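Local coordinates for protein glutathione transferase o1 (Bombyx mori, PDB 3RBT) that probably transfers glutathione to electrophilic substrates, and may also reduce dehydroascorbate at the expense of glutathione, as an Omega-class glutathione transferase, at residues 150-155 against 202-207; 175-180 against 215-220; 135-140 against 186-191. One frame throughout, in Å; residues are numbered along the deposited sequence.

Contact 1. Residues 150-155 against 202-207; sequences QTLEIF and SLFPNF
The ring of Phe-204 is sandwiched between two methylene carbons. CB of Leu-152 stands over the centre of one face, its distance to the ring centroid being 3.7 Å and its direction only 13° from the ring normal, a clear CH-pi contact; CB of Leu-203, the preceding residue, lies over the centre of the opposite face. CE1 of the same ring also approaches the backbone N of Glu-153 obliquely, at 3.6 Å, so the phenyl lies against the main chain of the helix as well as against a side chain. The ring of Phe-207 is met obliquely at two places: its CE2 by CD2 of Leu-152 at 3.5 Å, and its CE1 by CB of Phe-155 at 3.6 Å. Leu-152 thus divides its branches between the two aromatics. With its CG beside the backbone N (chi1 -68°), CD1 reaches CE2 of Phe-204 at 3.7 Å, CD2 reaches Phe-207, and the leucine crosses both side chains at about a right angle. An alanine at Phe-204 would probably loosen this corner, since the surface on which CB and CD1 of Leu-152 rest would be gone. Phe-204 is also the N-cap residue of helix 205-216, and the carboxylate of Glu-156, one turn beyond Leu-152, accepts hydrogen bonds from the backbone N of Asn-206 and Phe-207 in the first turn of that helix. Polar bonds and apolar packing therefore fix the helix start against helix 145-162 together. Deeper in the all-helical C-terminal domain, Leu-152 rests on Leu-129 of helix 113-138, the Phe-155 ring meets Phe-126 edge-to-face, and Phe-207 touches Val-183 of helix 174-186.

Contact 2. Residues 175-180 against 215-220; sequences LDYMVW and QLDDIV
Val-220 forms the apolar centre, where helix 174-186 of the GST C-terminal helical domain meets the short helix 218-222. Its CG2 lies over one face of the Trp-180 indole, 4.1 Å from the centroid of the five-membered ring and 21° off the normal, a CH-pi contact displaced toward the rim. The other methyl, CG1, approaches NE1 of Trp-180 at 3.4 Å. This nitrogen is not left without a polar partner, since it hydrogen-bonds to Glu-184 one turn further along its own helix. At the far end of the indole, CG of Gln-215 comes to the edge near the ring plane, 3.8 Å from CZ2. Trp-180 reaches these partners with CG anti to its backbone N (chi1 -173°), while Met-214 and the edge-to-face Trp-210, both of helix 205-216, pack nearby.

Outward from the indole lies Tyr-177, whose CE2 is 4.0 Å from CG2 of Ile-219. CD1 of Ile-219 presses closer, 3.2 Å from OH of Tyr-177. Both residues also touch Ala-47 of helix 36-47, in the thioredoxin-like N-terminal domain, so this side of the contact faces the boundary between the two domains. The phenol ends at Asp-217, the N-cap residue of helix 218-222. If Asp-217 is ionised, as is likely, its charge would probably strengthen the bond and polarise the phenol hydroxyl. Tyr-177 OH donates to Asp-217 OD2 at 2.6 Å, meeting the syn lone pair of an oxygen that lies at the ring edge, in its plane.

Contact 3. Residues 135-140 against 186-191; sequences ECFDTN and LYLLRC
Residues 135-140 run from the C-terminal part of helix 113-138 into a loop at Thr-139 and Asn-140. The OG1 of Thr-139 donates to the carbonyl O of Glu-135 at 2.8 Å, from above the carbonyl plane, adding a side-chain bond to the backbone bonds here. Opposite, Leu-186 to Leu-189 make a type I beta turn, with Leu-189 N bonded to Leu-186 O; the turn follows helix 174-186 and leads into a weakly bonded helical stretch at about 189-191. The two backbones stay well apart: the nearest CA atoms, those of Phe-137 and Leu-189, are 9.6 Å from each other, and side chains bridge the interval.

The Phe-137 ring does most of this. Its CG is beside the backbone N (chi1 -56°), and CZ and CE1 lead toward the turn. CD2 of Leu-188 sits over one face, 3.9 Å from the ring centroid and 22° off the normal, in a CH-pi contact offset toward the rim, near CZ and CE1. To present this methyl, Leu-188 holds its CG in the crowded position between backbone N and carbonyl carbon (chi1 73°). CD1 of Leu-189 takes the ring edge instead, near its plane, and also touches SG of Cys-136 at 3.9 Å. CD2 of Leu-186 completes the set with a looser approach to CZ. The contact is entirely apolar, with no hydrogen bond between the segments.

Helix 227-237 borders both partners: the Tyr-234 ring meets that of Phe-137 and also touches Leu-188, which packs on Tyr-230 as well. Leu-189 leans on Phe-197 of helix 194-202, and Phe-137 touches Arg-185 of helix 174-186, so the contact lies where helix 113-138 packs among helices 174-186, 194-202 and 227-237.

Overall arrangement
All three contacts belong to the helical part of the chain, and their segments alternate along the sequence, so they interlock. Contacts 1 and 2, with centres about 17 Å apart, use opposite ends of helix 205-216 and meet directly where CE1 of Phe-155 packs on CG2 of Val-179 at 3.9 Å. Contact 3 lies about 20 Å from contact 2, centre to centre, yet touches it through the Trp-180 ring, whose CH2 is 3.9 Å from CE2 of Tyr-187. Contacts 1 and 3 do not touch, their nearest atoms being about 5 Å apart. Contact 2 packs against helix 36-47 of the thioredoxin-like domain, the domain that supplies most of the glutathione site in relatives.

Contact 1. Residues 150-155 against 202-207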
loop_
_atom_site.group_PDB
_atom_site.type_symbol
_atom_site.label_atom_id
_atom_site.label_comp_id
_atom_site.label_asym_id
_atom_site.label_seq_id
_atom_site.Cartn_x
_atom_site.Cartn_y
_atom_site.Cartn_z
ATOM N N GLN A 150 -0.024 -18.319 11.570
ATOM C CA GLN A 150 1.100 -17.406 11.827
ATOM C C GLN A 150 0.682 -15.938 11.911
ATOM O O GLN A 150 1.164 -15.199 12.774
ATOM C CB GLN A 150 2.175 -17.568 10.749
ATOM C CG GLN A 150 2.914 -18.895 10.808
ATOM C CD GLN A 150 3.894 -18.969 11.966
ATOM O OE1 GLN A 150 3.688 -19.724 12.924
ATOM N NE2 GLN A 150 4.971 -18.182 11.886
ATOM N N THR A 151 -0.206 -15.526 11.004
ATOM C CA THR A 151 -0.728 -14.165 11.006
ATOM C C THR A 151 -1.614 -13.934 12.231
ATOM O O THR A 151 -1.535 -12.880 12.862
ATOM C CB THR A 151 -1.505 -13.847 9.711
ATOM O OG1 THR A 151 -0.704 -14.202 8.576
ATOM C CG2 THR A 151 -1.855 -12.363 9.635
ATOM N N LEU A 152 -2.439 -14.925 12.575
ATOM C CA LEU A 152 -3.294 -14.817 13.755
ATOM C C LEU A 152 -2.496 -14.636 15.057
ATOM O O LEU A 152 -2.955 -13.941 15.965
ATOM C CB LEU A 152 -4.272 -15.997 13.863
ATOM C CG LEU A 152 -5.392 -16.127 12.816
ATOM C CD1 LEU A 152 -6.230 -17.389 13.061
ATOM C CD2 LEU A 152 -6.289 -14.889 12.761
ATOM N N GLU A 153 -1.310 -15.241 15.140
ATOM C CA GLU A 153 -0.443 -15.063 16.318
ATOM C C GLU A 153 -0.004 -13.601 16.457
ATOM O O GLU A 153 0.034 -13.062 17.560
ATOM C CB GLU A 153 0.780 -16.002 16.292
ATOM C CG GLU A 153 1.372 -16.282 17.698
ATOM C CD GLU A 153 2.565 -17.250 17.703
ATOM O OE1 GLU A 153 2.529 -18.252 18.462
ATOM O OE2 GLU A 153 3.545 -17.009 16.962
ATOM N N ILE A 154 0.323 -12.971 15.328
ATOM C CA ILE A 154 0.734 -11.565 15.304
ATOM C C ILE A 154 -0.404 -10.662 15.793
ATOM O O ILE A 154 -0.202 -9.794 16.645
ATOM C CB ILE A 154 1.222 -11.147 13.881
ATOM C CG1 ILE A 154 2.598 -11.764 13.589
ATOM C CG2 ILE A 154 1.273 -9.618 13.725
ATOM C CD1 ILE A 154 2.918 -11.897 12.104
ATOM N N PHE A 155 -1.599 -10.888 15.264
ATOM C CA PHE A 155 -2.762 -10.077 15.625
ATOM C C PHE A 155 -3.271 -10.323 17.044
ATOM O O PHE A 155 -3.844 -9.425 17.658
ATOM C CB PHE A 155 -3.867 -10.219 14.574
ATOM C CG PHE A 155 -3.641 -9.362 13.366
ATOM C CD1 PHE A 155 -4.317 -8.157 13.223
ATOM C CD2 PHE A 155 -2.713 -9.732 12.393
ATOM C CE1 PHE A 155 -4.095 -7.336 12.114
ATOM C CE2 PHE A 155 -2.481 -8.912 11.269
ATOM C CZ PHE A 155 -3.177 -7.715 11.136
ATOM N N SER A 202 -8.741 -21.581 20.116
ATOM C CA SER A 202 -8.331 -21.476 21.519
ATOM C C SER A 202 -6.908 -20.935 21.696
ATOM O O SER A 202 -6.544 -20.480 22.785
ATOM C CB SER A 202 -8.480 -22.840 22.203
ATOM O OG SER A 202 -7.871 -22.853 23.487
ATOM N N LEU A 203 -6.119 -20.986 20.622
ATOM C CA LEU A 203 -4.758 -20.443 20.605
ATOM C C LEU A 203 -4.738 -18.918 20.667
ATOM O O LEU A 203 -3.742 -18.319 21.085
ATOM C CB LEU A 203 -4.000 -20.914 19.353
ATOM C CG LEU A 203 -3.481 -22.358 19.319
ATOM C CD1 LEU A 203 -3.373 -22.869 17.890
ATOM C CD2 LEU A 203 -2.139 -22.489 20.049
ATOM N N PHE A 204 -5.841 -18.297 20.254
ATOM C CA PHE A 204 -5.933 -16.842 20.183
ATOM C C PHE A 204 -7.167 -16.352 20.933
ATOM O O PHE A 204 -8.179 -16.017 20.307
ATOM C CB PHE A 204 -5.956 -16.387 18.721
ATOM C CG PHE A 204 -5.053 -17.192 17.833
ATOM C CD1 PHE A 204 -3.670 -17.040 17.906
ATOM C CD2 PHE A 204 -5.581 -18.128 16.949
ATOM C CE1 PHE A 204 -2.829 -17.798 17.102
ATOM C CE2 PHE A 204 -4.749 -18.890 16.144
ATOM C CZ PHE A 204 -3.371 -18.723 16.219
ATOM N N PRO A 205 -7.082 -16.308 22.278
ATOM C CA PRO A 205 -8.249 -16.048 23.125
ATOM C C PRO A 205 -8.796 -14.629 23.008
ATOM O O PRO A 205 -10.011 -14.453 22.963
ATOM C CB PRO A 205 -7.737 -16.339 24.543
ATOM C CG PRO A 205 -6.271 -16.163 24.467
ATOM C CD PRO A 205 -5.867 -16.555 23.077
ATOM N N ASN A 206 -7.915 -13.634 22.946
ATOM C CA ASN A 206 -8.345 -12.242 22.764
ATOM C C ASN A 206 -8.909 -11.976 21.361
ATOM O O ASN A 206 -9.916 -11.279 21.210
ATOM C CB ASN A 206 -7.206 -11.270 23.107
ATOM C CG ASN A 206 -6.824 -11.316 24.589
ATOM O OD1 ASN A 206 -7.686 -11.444 25.455
ATOM N ND2 ASN A 206 -5.528 -11.205 24.877
ATOM N N PHE A 207 -8.272 -12.555 20.346
ATOM C CA PHE A 207 -8.747 -12.439 18.961
ATOM C C PHE A 207 -10.111 -13.096 18.811
ATOM O O PHE A 207 -11.014 -12.517 18.213
ATOM C CB PHE A 207 -7.748 -13.068 17.981
ATOM C CG PHE A 207 -7.871 -12.552 16.572
ATOM C CD1 PHE A 207 -7.279 -11.348 16.207
ATOM C CD2 PHE A 207 -8.583 -13.270 15.614
ATOM C CE1 PHE A 207 -7.385 -10.860 14.906
ATOM C CE2 PHE A 207 -8.701 -12.798 14.308
ATOM C CZ PHE A 207 -8.099 -11.586 13.950
#

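Contact 2. Residues 175-180 against 215-220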
loop_
_atom_site.group_PDB
_atom_site.type_symbol
_atom_site.label_atom_id
_atom_site.label_comp_id
_atom_site.label_asym_id
_atom_site.label_seq_id
_atom_site.Cartn_x
_atom_site.Cartn_y
_atom_site.Cartn_z
ATOM N N LEU A 175 -8.789 -0.459 11.159
ATOM C CA LEU A 175 -8.134 -1.775 11.147
ATOM C C LEU A 175 -9.145 -2.927 11.358
ATOM O O LEU A 175 -9.150 -3.898 10.597
ATOM C CB LEU A 175 -6.981 -1.837 12.159
ATOM C CG LEU A 175 -6.161 -3.135 12.218
ATOM C CD1 LEU A 175 -5.501 -3.471 10.853
ATOM C CD2 LEU A 175 -5.116 -3.075 13.326
ATOM N N ASP A 176 -10.011 -2.798 12.361
ATOM C CA ASP A 176 -11.072 -3.782 12.589
ATOM C C ASP A 176 -11.871 -4.144 11.330
ATOM O O ASP A 176 -12.014 -5.318 11.007
ATOM C CB ASP A 176 -12.010 -3.297 13.692
ATOM C CG ASP A 176 -11.285 -3.069 14.990
ATOM O OD1 ASP A 176 -11.036 -4.055 15.725
ATOM O OD2 ASP A 176 -10.946 -1.900 15.265
ATOM N N TYR A 177 -12.379 -3.140 10.621
ATOM C CA TYR A 177 -13.192 -3.391 9.432
ATOM C C TYR A 177 -12.370 -3.864 8.222
ATOM O O TYR A 177 -12.867 -4.656 7.421
ATOM C CB TYR A 177 -14.027 -2.163 9.060
ATOM C CG TYR A 177 -15.122 -1.815 10.060
ATOM C CD1 TYR A 177 -15.156 -0.569 10.682
ATOM C CD2 TYR A 177 -16.129 -2.729 10.366
ATOM C CE1 TYR A 177 -16.163 -0.246 11.586
ATOM C CE2 TYR A 177 -17.136 -2.411 11.265
ATOM C CZ TYR A 177 -17.144 -1.176 11.877
ATOM O OH TYR A 177 -18.146 -0.871 12.773
ATOM N N MET A 178 -11.133 -3.375 8.091
ATOM C CA MET A 178 -10.244 -3.799 6.999
ATOM C C MET A 178 -9.957 -5.299 7.055
ATOM O O MET A 178 -9.840 -5.962 6.031
ATOM C CB MET A 178 -8.911 -3.030 7.033
ATOM C CG MET A 178 -8.985 -1.550 6.592
ATOM S SD MET A 178 -9.896 -1.252 5.065
ATOM C CE MET A 178 -8.640 -1.513 3.837
ATOM N N VAL A 179 -9.860 -5.814 8.270
ATOM C CA VAL A 179 -9.442 -7.175 8.551
ATOM C C VAL A 179 -10.635 -8.150 8.591
ATOM O O VAL A 179 -10.495 -9.342 8.265
ATOM C CB VAL A 179 -8.648 -7.151 9.894
ATOM C CG1 VAL A 179 -8.972 -8.283 10.789
ATOM C CG2 VAL A 179 -7.140 -7.001 9.635
ATOM N N TRP A 180 -11.806 -7.630 8.953
ATOM C CA TRP A 180 -12.974 -8.466 9.220
ATOM C C TRP A 180 -13.414 -9.425 8.102
ATOM O O TRP A 180 -13.693 -10.588 8.390
ATOM C CB TRP A 180 -14.176 -7.641 9.705
ATOM C CG TRP A 180 -15.299 -8.547 10.129
ATOM C CD1 TRP A 180 -16.501 -8.707 9.518
ATOM C CD2 TRP A 180 -15.281 -9.468 11.232
ATOM N NE1 TRP A 180 -17.250 -9.660 10.181
ATOM C CE2 TRP A 180 -16.515 -10.143 11.234
ATOM C CE3 TRP A 180 -14.330 -9.789 12.213
ATOM C CZ2 TRP A 180 -16.841 -11.106 12.201
ATOM C CZ3 TRP A 180 -14.644 -10.755 13.155
ATOM C CH2 TRP A 180 -15.889 -11.404 13.143
ATOM N N GLN A 215 -18.992 -9.784 15.595
ATOM C CA GLN A 215 -20.220 -10.399 15.068
ATOM C C GLN A 215 -21.510 -9.699 15.521
ATOM O O GLN A 215 -22.533 -9.765 14.831
ATOM C CB GLN A 215 -20.273 -11.890 15.400
ATOM C CG GLN A 215 -19.313 -12.731 14.555
ATOM C CD GLN A 215 -19.304 -14.185 14.972
ATOM O OE1 GLN A 215 -18.347 -14.657 15.584
ATOM N NE2 GLN A 215 -20.389 -14.902 14.662
ATOM N N LEU A 216 -21.450 -9.016 16.663
ATOM C CA LEU A 216 -22.606 -8.309 17.206
ATOM C C LEU A 216 -22.747 -6.877 16.690
ATOM O O LEU A 216 -23.790 -6.249 16.891
ATOM C CB LEU A 216 -22.578 -8.329 18.742
ATOM C CG LEU A 216 -22.522 -9.703 19.425
ATOM C CD1 LEU A 216 -22.453 -9.565 20.946
ATOM C CD2 LEU A 216 -23.710 -10.569 19.019
ATOM N N ASP A 217 -21.708 -6.379 16.019
ATOM C CA ASP A 217 -21.675 -5.016 15.473
ATOM C C ASP A 217 -22.722 -4.856 14.367
ATOM O O ASP A 217 -22.794 -5.672 13.444
ATOM C CB ASP A 217 -20.265 -4.712 14.940
ATOM C CG ASP A 217 -20.013 -3.229 14.710
ATOM O OD1 ASP A 217 -20.118 -2.426 15.669
ATOM O OD2 ASP A 217 -19.675 -2.864 13.570
ATOM N N ASP A 218 -23.532 -3.803 14.474
ATOM C CA ASP A 218 -24.631 -3.544 13.534
ATOM C C ASP A 218 -24.197 -3.434 12.076
ATOM O O ASP A 218 -24.906 -3.883 11.169
ATOM C CB ASP A 218 -25.389 -2.283 13.941
ATOM C CG ASP A 218 -26.047 -2.422 15.296
ATOM O OD1 ASP A 218 -27.250 -2.779 15.345
ATOM O OD2 ASP A 218 -25.347 -2.204 16.308
ATOM N N ILE A 219 -23.031 -2.831 11.869
ATOM C CA ILE A 219 -22.429 -2.698 10.552
ATOM C C ILE A 219 -21.993 -4.066 10.005
ATOM O O ILE A 219 -22.279 -4.396 8.850
ATOM C CB ILE A 219 -21.258 -1.682 10.603
ATOM C CG1 ILE A 219 -21.797 -0.288 10.957
ATOM C CG2 ILE A 219 -20.492 -1.640 9.280
ATOM C CD1 ILE A 219 -20.849 0.538 11.803
ATOM N N VAL A 220 -21.310 -4.856 10.834
ATOM C CA VAL A 220 -20.910 -6.213 10.465
ATOM C C VAL A 220 -22.128 -7.047 10.046
ATOM O O VAL A 220 -22.139 -7.676 8.976
ATOM C CB VAL A 220 -20.162 -6.909 11.629
ATOM C CG1 VAL A 220 -20.142 -8.438 11.452
ATOM C CG2 VAL A 220 -18.752 -6.351 11.769
#

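Contact 3. Residues 135-140 against 186-191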
loop_
_atom_site.group_PDB
_atom_site.type_symbol
_atom_site.label_atom_id
_atom_site.label_comp_id
_atom_site.label_asym_id
_atom_site.label_seq_id
_atom_site.Cartn_x
_atom_site.Cartn_y
_atom_site.Cartn_z
ATOM N N GLU A 135 -5.726 -19.609 -1.066
ATOM C CA GLU A 135 -5.300 -20.949 -1.450
ATOM C C GLU A 135 -6.189 -22.020 -0.809
ATOM O O GLU A 135 -6.518 -23.030 -1.439
ATOM C CB GLU A 135 -3.839 -21.157 -1.040
ATOM C CG GLU A 135 -3.267 -22.540 -1.343
ATOM C CD GLU A 135 -1.819 -22.684 -0.896
ATOM O OE1 GLU A 135 -1.343 -23.830 -0.776
ATOM O OE2 GLU A 135 -1.153 -21.653 -0.656
ATOM N N CYS A 136 -6.566 -21.778 0.446
ATOM C CA CYS A 136 -7.405 -22.687 1.211
ATOM C C CYS A 136 -8.749 -22.919 0.524
ATOM O O CYS A 136 -9.133 -24.062 0.289
ATOM C CB CYS A 136 -7.622 -22.143 2.630
ATOM S SG CYS A 136 -8.494 -23.258 3.753
ATOM N N PHE A 137 -9.442 -21.832 0.188
ATOM C CA PHE A 137 -10.800 -21.922 -0.353
ATOM C C PHE A 137 -10.789 -22.394 -1.804
ATOM O O PHE A 137 -11.827 -22.769 -2.356
ATOM C CB PHE A 137 -11.538 -20.582 -0.225
ATOM C CG PHE A 137 -11.610 -20.046 1.187
ATOM C CD1 PHE A 137 -11.375 -20.872 2.291
ATOM C CD2 PHE A 137 -11.946 -18.719 1.412
ATOM C CE1 PHE A 137 -11.451 -20.375 3.586
ATOM C CE2 PHE A 137 -12.026 -18.210 2.696
ATOM C CZ PHE A 137 -11.774 -19.039 3.791
ATOM N N ASP A 138 -9.601 -22.380 -2.402
ATOM C CA ASP A 138 -9.404 -22.777 -3.784
ATOM C C ASP A 138 -9.175 -24.289 -3.897
ATOM O O ASP A 138 -9.403 -24.871 -4.958
ATOM C CB ASP A 138 -8.203 -22.017 -4.368
ATOM C CG ASP A 138 -8.419 -21.570 -5.807
ATOM O OD1 ASP A 138 -9.578 -21.345 -6.219
ATOM O OD2 ASP A 138 -7.410 -21.417 -6.528
ATOM N N THR A 139 -8.745 -24.916 -2.799
ATOM C CA THR A 139 -8.275 -26.306 -2.828
ATOM C C THR A 139 -9.022 -27.256 -1.875
ATOM O O THR A 139 -8.410 -28.121 -1.250
ATOM C CB THR A 139 -6.753 -26.379 -2.526
ATOM O OG1 THR A 139 -6.496 -25.837 -1.224
ATOM C CG2 THR A 139 -5.944 -25.604 -3.571
ATOM N N ASN A 140 -10.343 -27.116 -1.799
ATOM C CA ASN A 140 -11.166 -27.796 -0.777
ATOM C C ASN A 140 -10.559 -27.756 0.641
ATOM O O ASN A 140 -10.405 -28.790 1.306
ATOM C CB ASN A 140 -11.556 -29.231 -1.187
ATOM C CG ASN A 140 -12.749 -29.766 -0.387
ATOM O OD1 ASN A 140 -13.885 -29.326 -0.571
ATOM N ND2 ASN A 140 -12.488 -30.718 0.502
ATOM N N LEU A 186 -13.303 -17.204 7.753
ATOM C CA LEU A 186 -12.593 -18.295 8.436
ATOM C C LEU A 186 -13.508 -19.233 9.212
ATOM O O LEU A 186 -13.237 -20.431 9.289
ATOM C CB LEU A 186 -11.489 -17.766 9.352
ATOM C CG LEU A 186 -10.330 -17.052 8.653
ATOM C CD1 LEU A 186 -9.303 -16.562 9.669
ATOM C CD2 LEU A 186 -9.675 -17.944 7.596
ATOM N N TYR A 187 -14.588 -18.687 9.779
ATOM C CA TYR A 187 -15.567 -19.491 10.521
ATOM C C TYR A 187 -16.142 -20.659 9.697
ATOM O O TYR A 187 -16.611 -21.639 10.266
ATOM C CB TYR A 187 -16.709 -18.617 11.072
ATOM C CG TYR A 187 -16.300 -17.607 12.139
ATOM C CD1 TYR A 187 -16.046 -18.003 13.455
ATOM C CD2 TYR A 187 -16.198 -16.255 11.836
ATOM C CE1 TYR A 187 -15.683 -17.070 14.435
ATOM C CE2 TYR A 187 -15.841 -15.318 12.800
ATOM C CZ TYR A 187 -15.579 -15.730 14.091
ATOM O OH TYR A 187 -15.229 -14.793 15.032
ATOM N N LEU A 188 -16.098 -20.561 8.364
ATOM C CA LEU A 188 -16.557 -21.659 7.506
ATOM C C LEU A 188 -15.781 -22.951 7.805
ATOM O O LEU A 188 -16.299 -24.048 7.611
ATOM C CB LEU A 188 -16.468 -21.298 6.013
ATOM C CG LEU A 188 -15.116 -21.211 5.281
ATOM C CD1 LEU A 188 -14.592 -22.575 4.864
ATOM C CD2 LEU A 188 -15.208 -20.314 4.054
ATOM N N LEU A 189 -14.550 -22.797 8.292
ATOM C CA LEU A 189 -13.659 -23.919 8.552
ATOM C C LEU A 189 -14.192 -24.831 9.655
ATOM O O LEU A 189 -13.766 -25.976 9.773
ATOM C CB LEU A 189 -12.253 -23.421 8.911
ATOM C CG LEU A 189 -11.124 -24.040 8.084
ATOM C CD1 LEU A 189 -10.775 -23.125 6.925
ATOM C CD2 LEU A 189 -9.886 -24.327 8.932
ATOM N N ARG A 190 -15.129 -24.316 10.450
ATOM C CA ARG A 190 -15.769 -25.101 11.492
ATOM C C ARG A 190 -16.734 -26.109 10.874
ATOM O O ARG A 190 -17.025 -27.138 11.477
ATOM C CB ARG A 190 -16.491 -24.203 12.503
ATOM C CG ARG A 190 -16.574 -24.819 13.899
ATOM C CD ARG A 190 -17.487 -24.046 14.852
ATOM N NE ARG A 190 -17.145 -22.625 14.945
ATOM C CZ ARG A 190 -17.179 -21.915 16.073
ATOM N NH1 ARG A 190 -17.513 -22.508 17.221
ATOM N NH2 ARG A 190 -16.861 -20.621 16.060
ATOM N N CYS A 191 -17.214 -25.804 9.668
ATOM C CA CYS A 191 -18.015 -26.748 8.890
ATOM C C CYS A 191 -17.141 -27.863 8.296
ATOM O O CYS A 191 -17.605 -28.996 8.126
ATOM C CB CYS A 191 -18.791 -26.032 7.778
ATOM S SG CYS A 191 -19.810 -24.627 8.330
#